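Local coordinates for protein alcohol dehydrogenase IV (Corynebacterium glutamicum, PDB 3IV7) that probably acts as an NAD-dependent reductase of maleylacetate and belongs to the iron-containing alcohol dehydrogenase family, at residues Gly250-Pro255 and Tyr311-Ser316; Leu268-Gly273 and Asn333-Thr338; Glu320-Thr325 and Asn341-Leu346. All coordinates share one frame; numbering follows the deposited sequence.

Contact 1: Gly250-Pro255 and Tyr311-Ser316; sequences GTFNLP and YGFEAS
F313 turns the edge of its ring toward the face of F252, making a T-shaped (edge-to-face) pair with centroids 5.3 Å apart and planes at 85°. The atom that touches is F313 CE1, which stands over the centre of the F252 ring and comes within 3.9 Å of F252 CD2. Two first torsions set this up: F252 carries CG anti to its carbonyl carbon (chi1 -61°), whereas F313 carries CG anti to the backbone N (chi1 -170°). T251 CG2 lies against the opposite face of the F252 ring, offset toward the rim, so that ring is sandwiched between a methyl group and an aromatic edge.

L254 crosses F313 at about a right angle. Its CD1 packs 3.7 Å from F313 CB and approaches the root of that ring obliquely, while L254 CD2 reaches the backbone of Y311, 3.6 Å from Y311 O, and the start of F313. Next along the chain, the P255 ring leans on the base of Y311: P255 CD is 3.6 Å from Y311 CB, and P255 CG is 3.8 Å from Y311 CG. The tyrosine side chain also touches Q258 and T262 of helix 256-271.

No hydrogen bond joins the two segments; the contact is van der Waals packing, mostly of apolar and aromatic groups. I318 and L350 back F313. The arrangement is loop-to-loop packing between interhelical connections of the all-helical C-terminal domain of iron-containing alcohol dehydrogenases, where P255 takes the N-cap position of helix 256-271.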
loop_
_atom_site.group_PDB
_atom_site.type_symbol
_atom_site.label_atom_id
_atom_site.label_comp_id
_atom_site.label_asym_id
_atom_site.label_seq_id
_atom_site.Cartn_x
_atom_site.Cartn_y
_atom_site.Cartn_z
ATOM N N GLY A 250 22.636 -3.704 19.212
ATOM C CA GLY A 250 23.793 -2.856 18.945
ATOM C C GLY A 250 24.798 -2.857 20.060
ATOM O O GLY A 250 25.974 -3.141 19.851
ATOM N N THR A 251 24.324 -2.590 21.261
ATOM C CA THR A 251 25.192 -2.423 22.403
ATOM C C THR A 251 25.518 -3.727 23.101
ATOM O O THR A 251 26.626 -3.897 23.612
ATOM C CB THR A 251 24.542 -1.492 23.418
ATOM O OG1 THR A 251 24.113 -0.290 22.756
ATOM C CG2 THR A 251 25.521 -1.164 24.560
ATOM N N PHE A 252 24.558 -4.652 23.149
ATOM C CA PHE A 252 24.779 -5.911 23.876
ATOM C C PHE A 252 24.929 -7.095 22.976
ATOM O O PHE A 252 25.056 -8.205 23.441
ATOM C CB PHE A 252 23.644 -6.141 24.855
ATOM C CG PHE A 252 23.537 -5.089 25.876
ATOM C CD1 PHE A 252 22.812 -3.943 25.627
ATOM C CD2 PHE A 252 24.191 -5.211 27.075
ATOM C CE1 PHE A 252 22.724 -2.964 26.560
ATOM C CE2 PHE A 252 24.106 -4.225 28.013
ATOM C CZ PHE A 252 23.359 -3.107 27.761
ATOM N N ASN A 253 24.879 -6.857 21.679
ATOM C CA ASN A 253 25.013 -7.917 20.684
ATOM C C ASN A 253 24.136 -9.145 20.934
ATOM O O ASN A 253 24.554 -10.269 20.698
ATOM C CB ASN A 253 26.481 -8.336 20.541
ATOM C CG ASN A 253 26.756 -9.076 19.199
ATOM O OD1 ASN A 253 26.128 -8.795 18.173
ATOM N ND2 ASN A 253 27.682 -10.017 19.229
ATOM N N LEU A 254 22.899 -8.928 21.375
ATOM C CA LEU A 254 21.971 -10.057 21.561
ATOM C C LEU A 254 21.503 -10.496 20.180
ATOM O O LEU A 254 21.513 -9.704 19.262
ATOM C CB LEU A 254 20.771 -9.654 22.428
ATOM C CG LEU A 254 21.049 -9.249 23.865
ATOM C CD1 LEU A 254 19.726 -9.171 24.657
ATOM C CD2 LEU A 254 22.025 -10.221 24.509
ATOM N N PRO A 255 21.122 -11.775 20.026
ATOM C CA PRO A 255 20.702 -12.243 18.692
ATOM C C PRO A 255 19.431 -11.524 18.236
ATOM O O PRO A 255 18.512 -11.321 19.031
ATOM C CB PRO A 255 20.474 -13.748 18.890
ATOM C CG PRO A 255 20.573 -13.989 20.335
ATOM C CD PRO A 255 21.315 -12.882 20.964
ATOM N N TYR A 311 19.949 -15.604 26.188
ATOM C CA TYR A 311 20.937 -15.116 25.205
ATOM C C TYR A 311 22.061 -14.347 25.865
ATOM O O TYR A 311 22.827 -13.675 25.203
ATOM C CB TYR A 311 20.227 -14.268 24.117
ATOM C CG TYR A 311 18.953 -14.932 23.696
ATOM C CD1 TYR A 311 18.979 -16.172 23.078
ATOM C CD2 TYR A 311 17.725 -14.428 24.085
ATOM C CE1 TYR A 311 17.822 -16.841 22.770
ATOM C CE2 TYR A 311 16.542 -15.101 23.775
ATOM C CZ TYR A 311 16.598 -16.305 23.156
ATOM O OH TYR A 311 15.446 -16.988 22.901
ATOM N N GLY A 312 22.155 -14.448 27.170
ATOM C CA GLY A 312 23.295 -13.881 27.895
ATOM C C GLY A 312 23.068 -12.496 28.492
ATOM O O GLY A 312 23.932 -11.979 29.167
ATOM N N PHE A 313 21.904 -11.899 28.249
ATOM C CA PHE A 313 21.602 -10.599 28.834
ATOM C C PHE A 313 21.488 -10.771 30.340
ATOM O O PHE A 313 21.055 -11.793 30.797
ATOM C CB PHE A 313 20.302 -10.047 28.246
ATOM C CG PHE A 313 20.041 -8.628 28.603
ATOM C CD1 PHE A 313 20.983 -7.647 28.316
ATOM C CD2 PHE A 313 18.850 -8.257 29.204
ATOM C CE1 PHE A 313 20.754 -6.320 28.666
ATOM C CE2 PHE A 313 18.596 -6.900 29.548
ATOM C CZ PHE A 313 19.540 -5.946 29.281
ATOM N N GLU A 314 21.961 -9.790 31.099
ATOM C CA GLU A 314 21.907 -9.840 32.553
ATOM C C GLU A 314 21.299 -8.550 33.107
ATOM O O GLU A 314 21.311 -7.506 32.436
ATOM C CB GLU A 314 23.320 -10.024 33.136
ATOM C CG GLU A 314 24.169 -11.036 32.380
ATOM C CD GLU A 314 25.365 -11.462 33.154
ATOM O OE1 GLU A 314 26.262 -10.619 33.386
ATOM O OE2 GLU A 314 25.429 -12.651 33.520
ATOM N N ALA A 315 20.772 -8.634 34.330
ATOM C CA ALA A 315 20.172 -7.495 35.011
ATOM C C ALA A 315 21.128 -6.318 35.102
ATOM O O ALA A 315 20.712 -5.166 35.025
ATOM C CB ALA A 315 19.718 -7.901 36.435
ATOM N N SER A 316 22.411 -6.614 35.308
ATOM C CA SER A 316 23.406 -5.578 35.487
ATOM C C SER A 316 23.539 -4.681 34.250
ATOM O O SER A 316 24.026 -3.587 34.356
ATOM C CB SER A 316 24.776 -6.197 35.846
ATOM O OG SER A 316 25.222 -7.030 34.794
#

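Contact 2: Leu268-Gly273 and Asn333-Thr338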
loop_
_atom_site.group_PDB
_atom_site.type_symbol
_atom_site.label_atom_id
_atom_site.label_comp_id
_atom_site.label_asym_id
_atom_site.label_seq_id
_atom_site.Cartn_x
_atom_site.Cartn_y
_atom_site.Cartn_z
ATOM N N LEU A 268 4.072 -4.782 24.004
ATOM C CA LEU A 268 2.625 -4.823 23.806
ATOM C C LEU A 268 1.905 -4.651 25.136
ATOM O O LEU A 268 1.013 -3.785 25.263
ATOM C CB LEU A 268 2.191 -6.106 23.155
ATOM C CG LEU A 268 0.694 -6.223 22.895
ATOM C CD1 LEU A 268 0.186 -5.017 22.052
ATOM C CD2 LEU A 268 0.424 -7.533 22.207
ATOM N N ALA A 269 2.273 -5.468 26.122
ATOM C CA ALA A 269 1.664 -5.397 27.459
ATOM C C ALA A 269 1.769 -4.008 28.034
ATOM O O ALA A 269 0.821 -3.502 28.622
ATOM C CB ALA A 269 2.330 -6.396 28.399
ATOM N N PHE A 270 2.932 -3.395 27.848
ATOM C CA PHE A 270 3.250 -2.067 28.391
ATOM C C PHE A 270 2.395 -0.949 27.771
ATOM O O PHE A 270 1.843 -0.124 28.488
ATOM C CB PHE A 270 4.742 -1.772 28.135
ATOM C CG PHE A 270 5.209 -0.419 28.629
ATOM C CD1 PHE A 270 5.614 -0.250 29.944
ATOM C CD2 PHE A 270 5.343 0.645 27.754
ATOM C CE1 PHE A 270 6.066 0.993 30.396
ATOM C CE2 PHE A 270 5.815 1.894 28.198
ATOM C CZ PHE A 270 6.165 2.063 29.510
ATOM N N ASN A 271 2.312 -0.928 26.434
ATOM C CA ASN A 271 1.599 0.157 25.695
ATOM C C ASN A 271 0.098 -0.025 25.450
ATOM O O ASN A 271 -0.605 0.957 25.170
ATOM C CB ASN A 271 2.245 0.365 24.333
ATOM C CG ASN A 271 3.381 1.315 24.378
ATOM O OD1 ASN A 271 3.570 2.043 25.362
ATOM N ND2 ASN A 271 4.133 1.375 23.286
ATOM N N ALA A 272 -0.379 -1.269 25.506
ATOM C CA ALA A 272 -1.739 -1.603 25.060
ATOM C C ALA A 272 -2.802 -0.734 25.681
ATOM O O ALA A 272 -3.597 -0.142 24.978
ATOM C CB ALA A 272 -2.048 -3.063 25.319
ATOM N N GLY A 273 -2.815 -0.666 27.008
ATOM C CA GLY A 273 -3.837 0.104 27.748
ATOM C C GLY A 273 -3.922 1.572 27.355
ATOM O O GLY A 273 -4.988 2.193 27.463
ATOM N N ASN A 333 5.043 7.893 22.137
ATOM C CA ASN A 333 4.733 6.540 22.627
ATOM C C ASN A 333 3.473 6.584 23.520
ATOM O O ASN A 333 3.333 7.480 24.334
ATOM C CB ASN A 333 5.893 5.942 23.418
ATOM C CG ASN A 333 5.626 4.521 23.824
ATOM O OD1 ASN A 333 5.579 3.634 22.981
ATOM N ND2 ASN A 333 5.406 4.299 25.111
ATOM N N PRO A 334 2.555 5.613 23.361
ATOM C CA PRO A 334 1.306 5.638 24.110
ATOM C C PRO A 334 1.437 5.866 25.632
ATOM O O PRO A 334 0.732 6.709 26.174
ATOM C CB PRO A 334 0.716 4.274 23.819
ATOM C CG PRO A 334 1.134 3.987 22.443
ATOM C CD PRO A 334 2.448 4.721 22.202
ATOM N N ARG A 335 2.272 5.069 26.302
ATOM C CA ARG A 335 2.505 5.189 27.760
ATOM C C ARG A 335 3.814 5.946 27.965
ATOM O O ARG A 335 4.807 5.618 27.340
ATOM C CB ARG A 335 2.618 3.788 28.363
ATOM C CG ARG A 335 2.691 3.696 29.911
ATOM C CD ARG A 335 2.544 2.253 30.290
ATOM N NE ARG A 335 2.518 2.005 31.711
ATOM C CZ ARG A 335 2.375 0.797 32.252
ATOM N NH1 ARG A 335 2.279 -0.282 31.473
ATOM N NH2 ARG A 335 2.342 0.654 33.579
ATOM N N PRO A 336 3.814 6.982 28.828
ATOM C CA PRO A 336 5.078 7.723 29.002
ATOM C C PRO A 336 6.186 6.827 29.580
ATOM O O PRO A 336 5.970 6.133 30.554
ATOM C CB PRO A 336 4.707 8.843 29.988
ATOM C CG PRO A 336 3.245 8.584 30.400
ATOM C CD PRO A 336 2.880 7.224 29.939
ATOM N N VAL A 337 7.353 6.862 28.965
ATOM C CA VAL A 337 8.419 5.985 29.332
ATOM C C VAL A 337 9.371 6.676 30.299
ATOM O O VAL A 337 9.881 7.749 30.013
ATOM C CB VAL A 337 9.189 5.540 28.114
ATOM C CG1 VAL A 337 10.335 4.589 28.517
ATOM C CG2 VAL A 337 8.235 4.856 27.112
ATOM N N THR A 338 9.590 6.051 31.444
ATOM C CA THR A 338 10.527 6.565 32.434
ATOM C C THR A 338 11.700 5.610 32.593
ATOM O O THR A 338 11.713 4.494 32.044
ATOM C CB THR A 338 9.854 6.753 33.794
ATOM O OG1 THR A 338 9.393 5.493 34.277
ATOM C CG2 THR A 338 8.678 7.704 33.675
#
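In the helical C-terminal domain, the C-terminal part of helix 256-271 is clasped by the loop that leads into helix 339-351, through a pair of asparagine amides and an arginine laid over a phenylalanine. N271 and N333 exchange two hydrogen bonds: N271 ND2 donates to N333 OD1 at 2.7 Å, and N333 ND2 returns a bond to N271 OD1 at 2.9 Å, arriving on a lone pair in the carbonyl plane. The two amides are not coplanar, their planes standing 42° apart. N333 ND2 also donates to R335 O at 2.7 Å, which ties the loop to itself and fixes the rotation of this amide. N271 OD1 takes a second, weak bond from R335 N.

R335 CG is anti to the backbone N (chi1 -173°), and the chain stays extended from CG to NE across F270. R335 CD sits over the centre of the phenylalanine ring in a CH-pi contact, 3.7 Å from the centroid. The guanidinium lies flat on the same ring, planes 17° apart, but displaced from the centre toward F270 CD1 and CE1. R335 NH1 donates to F270 O at 3.0 Å, on a lone pair, and also to L358 O. N333 ND2 lies at the edge of the F270 ring, in its plane. V337 CG2 approaches F270 CE2 to 4.0 Å. P334 packs against N271, and W183 touches both.

The result is a guanidinium-on-phenyl stack with a CH-pi contact beside a reciprocal Asn-Asn amide pair, joining the C-terminal part of helix 256-271 to the loop before helix 339-351.

Contact 3: Glu320-Thr325 and Asn341-Leu346; sequences EAVDVT and NLSRLL
T325 OG1 has two oxygens near it: A321 O, one turn back in its own helix at 2.9 Å, and T247 OG1 of helix 240-250, with which it hydrogen-bonds. A321 O also receives a weak bond from T325 N. The polar branch of T325 lies on this side, while CG2, anti to the backbone N, faces the second helix. The contact pairs consecutive helices 318-326 and 339-351 of the all-helical C-terminal domain, whose short segments approach to 9.6 Å between axes at an angle of 128° between their directions, closer to antiparallel than to parallel.

No hydrogen bond crosses this interface; mostly apolar groups, with the S343 hydroxyl at one side, make it up. V322 does most of the touching. With CG1 anti to the backbone N (chi1 166°), its other methyl, CG2, points into the partner helix and meets L342 CG, L346 CD1 (each 4.0 Å away) and the S343 side chain. T325 CG2 and L342 CD2 meet 4.1 Å apart, the two side chains crossing at about a right angle. I244 of helix 240-250 touches L342 and L346, and I318 lies against S343 and L346.

S343 OG is hydrogen-bonded to R339 O in the preceding turn, yet it still lies 3.5 Å from V322 CG2. A321 CB rests 3.6 Å from L346 CD1.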
loop_
_atom_site.group_PDB
_atom_site.type_symbol
_atom_site.label_atom_id
_atom_site.label_comp_id
_atom_site.label_asym_id
_atom_site.label_seq_id
_atom_site.Cartn_x
_atom_site.Cartn_y
_atom_site.Cartn_z
ATOM N N GLU A 320 22.229 0.476 31.653
ATOM C CA GLU A 320 22.846 0.994 30.451
ATOM C C GLU A 320 21.863 0.944 29.260
ATOM O O GLU A 320 21.750 1.922 28.488
ATOM C CB GLU A 320 24.098 0.196 30.121
ATOM C CG GLU A 320 24.840 0.668 28.848
ATOM C CD GLU A 320 26.076 -0.183 28.544
ATOM O OE1 GLU A 320 26.368 -1.122 29.333
ATOM O OE2 GLU A 320 26.747 0.078 27.514
ATOM N N ALA A 321 21.177 -0.192 29.091
ATOM C CA ALA A 321 20.237 -0.315 28.021
ATOM C C ALA A 321 19.263 0.837 28.104
ATOM O O ALA A 321 18.904 1.427 27.090
ATOM C CB ALA A 321 19.481 -1.671 28.094
ATOM N N VAL A 322 18.783 1.087 29.311
ATOM C CA VAL A 322 17.839 2.160 29.571
ATOM C C VAL A 322 18.443 3.523 29.276
ATOM O O VAL A 322 17.820 4.351 28.604
ATOM C CB VAL A 322 17.364 2.116 30.992
ATOM C CG1 VAL A 322 16.670 3.380 31.344
ATOM C CG2 VAL A 322 16.453 0.873 31.187
ATOM N N ASP A 323 19.667 3.745 29.743
ATOM C CA ASP A 323 20.409 4.978 29.404
ATOM C C ASP A 323 20.404 5.307 27.933
ATOM O O ASP A 323 20.122 6.427 27.562
ATOM C CB ASP A 323 21.853 4.874 29.820
ATOM C CG ASP A 323 22.131 5.630 30.981
ATOM O OD1 ASP A 323 22.037 6.881 30.899
ATOM O OD2 ASP A 323 22.435 5.010 32.002
ATOM N N VAL A 324 20.784 4.320 27.124
ATOM C CA VAL A 324 20.918 4.464 25.693
ATOM C C VAL A 324 19.599 4.611 24.939
ATOM O O VAL A 324 19.548 5.224 23.866
ATOM C CB VAL A 324 21.632 3.235 25.123
ATOM C CG1 VAL A 324 21.550 3.230 23.598
ATOM C CG2 VAL A 324 23.079 3.208 25.612
ATOM N N THR A 325 18.545 4.037 25.485
ATOM C CA THR A 325 17.272 3.959 24.799
ATOM C C THR A 325 16.264 5.034 25.175
ATOM O O THR A 325 15.444 5.438 24.345
ATOM C CB THR A 325 16.612 2.616 25.079
ATOM O OG1 THR A 325 17.466 1.579 24.619
ATOM C CG2 THR A 325 15.245 2.525 24.364
ATOM N N ASN A 341 10.172 2.574 34.604
ATOM C CA ASN A 341 9.288 1.627 33.958
ATOM C C ASN A 341 9.919 0.914 32.766
ATOM O O ASN A 341 9.575 -0.229 32.497
ATOM C CB ASN A 341 7.857 2.181 33.691
ATOM C CG ASN A 341 7.806 3.275 32.637
ATOM O OD1 ASN A 341 8.693 3.420 31.814
ATOM N ND2 ASN A 341 6.721 4.062 32.670
ATOM N N LEU A 342 10.880 1.557 32.099
ATOM C CA LEU A 342 11.645 0.887 31.063
ATOM C C LEU A 342 12.562 -0.160 31.712
ATOM O O LEU A 342 12.742 -1.237 31.173
ATOM C CB LEU A 342 12.455 1.876 30.227
ATOM C CG LEU A 342 13.147 1.349 28.975
ATOM C CD1 LEU A 342 12.167 0.630 27.986
ATOM C CD2 LEU A 342 13.873 2.511 28.252
ATOM N N SER A 343 13.135 0.167 32.867
ATOM C CA SER A 343 13.920 -0.823 33.621
ATOM C C SER A 343 13.040 -2.018 33.997
ATOM O O SER A 343 13.463 -3.144 33.882
ATOM C CB SER A 343 14.540 -0.210 34.879
ATOM O OG SER A 343 15.543 0.718 34.532
ATOM N N ARG A 344 11.802 -1.758 34.419
ATOM C CA ARG A 344 10.873 -2.852 34.803
ATOM C C ARG A 344 10.505 -3.697 33.589
ATOM O O ARG A 344 10.385 -4.916 33.682
ATOM C CB ARG A 344 9.600 -2.299 35.455
ATOM C CG ARG A 344 8.599 -3.390 35.948
ATOM C CD ARG A 344 9.103 -4.063 37.185
ATOM N NE ARG A 344 8.297 -5.216 37.577
ATOM C CZ ARG A 344 8.439 -6.439 37.080
ATOM N NH1 ARG A 344 9.318 -6.677 36.105
ATOM N NH2 ARG A 344 7.669 -7.421 37.528
ATOM N N LEU A 345 10.315 -3.045 32.460
ATOM C CA LEU A 345 10.009 -3.741 31.230
ATOM C C LEU A 345 11.145 -4.704 30.881
ATOM O O LEU A 345 10.901 -5.879 30.597
ATOM C CB LEU A 345 9.780 -2.750 30.095
ATOM C CG LEU A 345 9.401 -3.336 28.750
ATOM C CD1 LEU A 345 8.648 -2.272 27.881
ATOM C CD2 LEU A 345 10.622 -3.893 28.011
ATOM N N LEU A 346 12.377 -4.204 30.902
ATOM C CA LEU A 346 13.532 -5.037 30.581
ATOM C C LEU A 346 13.771 -6.171 31.630
ATOM O O LEU A 346 14.279 -7.224 31.280
ATOM C CB LEU A 346 14.784 -4.185 30.408
ATOM C CG LEU A 346 14.844 -3.364 29.118
ATOM C CD1 LEU A 346 16.152 -2.544 29.065
ATOM C CD2 LEU A 346 14.720 -4.253 27.921
#

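In the fold
Contact 3 is the middle member of a continuous packed region. Toward contact 1 it touches through F252 CE1 and A321 CB, 3.8 Å apart, and through T251 CG2 against E320 OE2; the two centres are about 12 Å apart. Toward contact 2, whose centre is about 13 Å away, N341 carries the polar part of the link, its ND2 probably hydrogen-bonding P336 O at 3.1 Å, while V337 on L342 and F270 on L345 add packing. Contacts 1 and 2 do not meet, their nearest atoms being about 13 Å apart. Helix 256-271 starts at contact 1 and reaches contact 2. A bound 1,2-ethanediol, probably from crystallisation, lies about 4 Å from the S343 side chain.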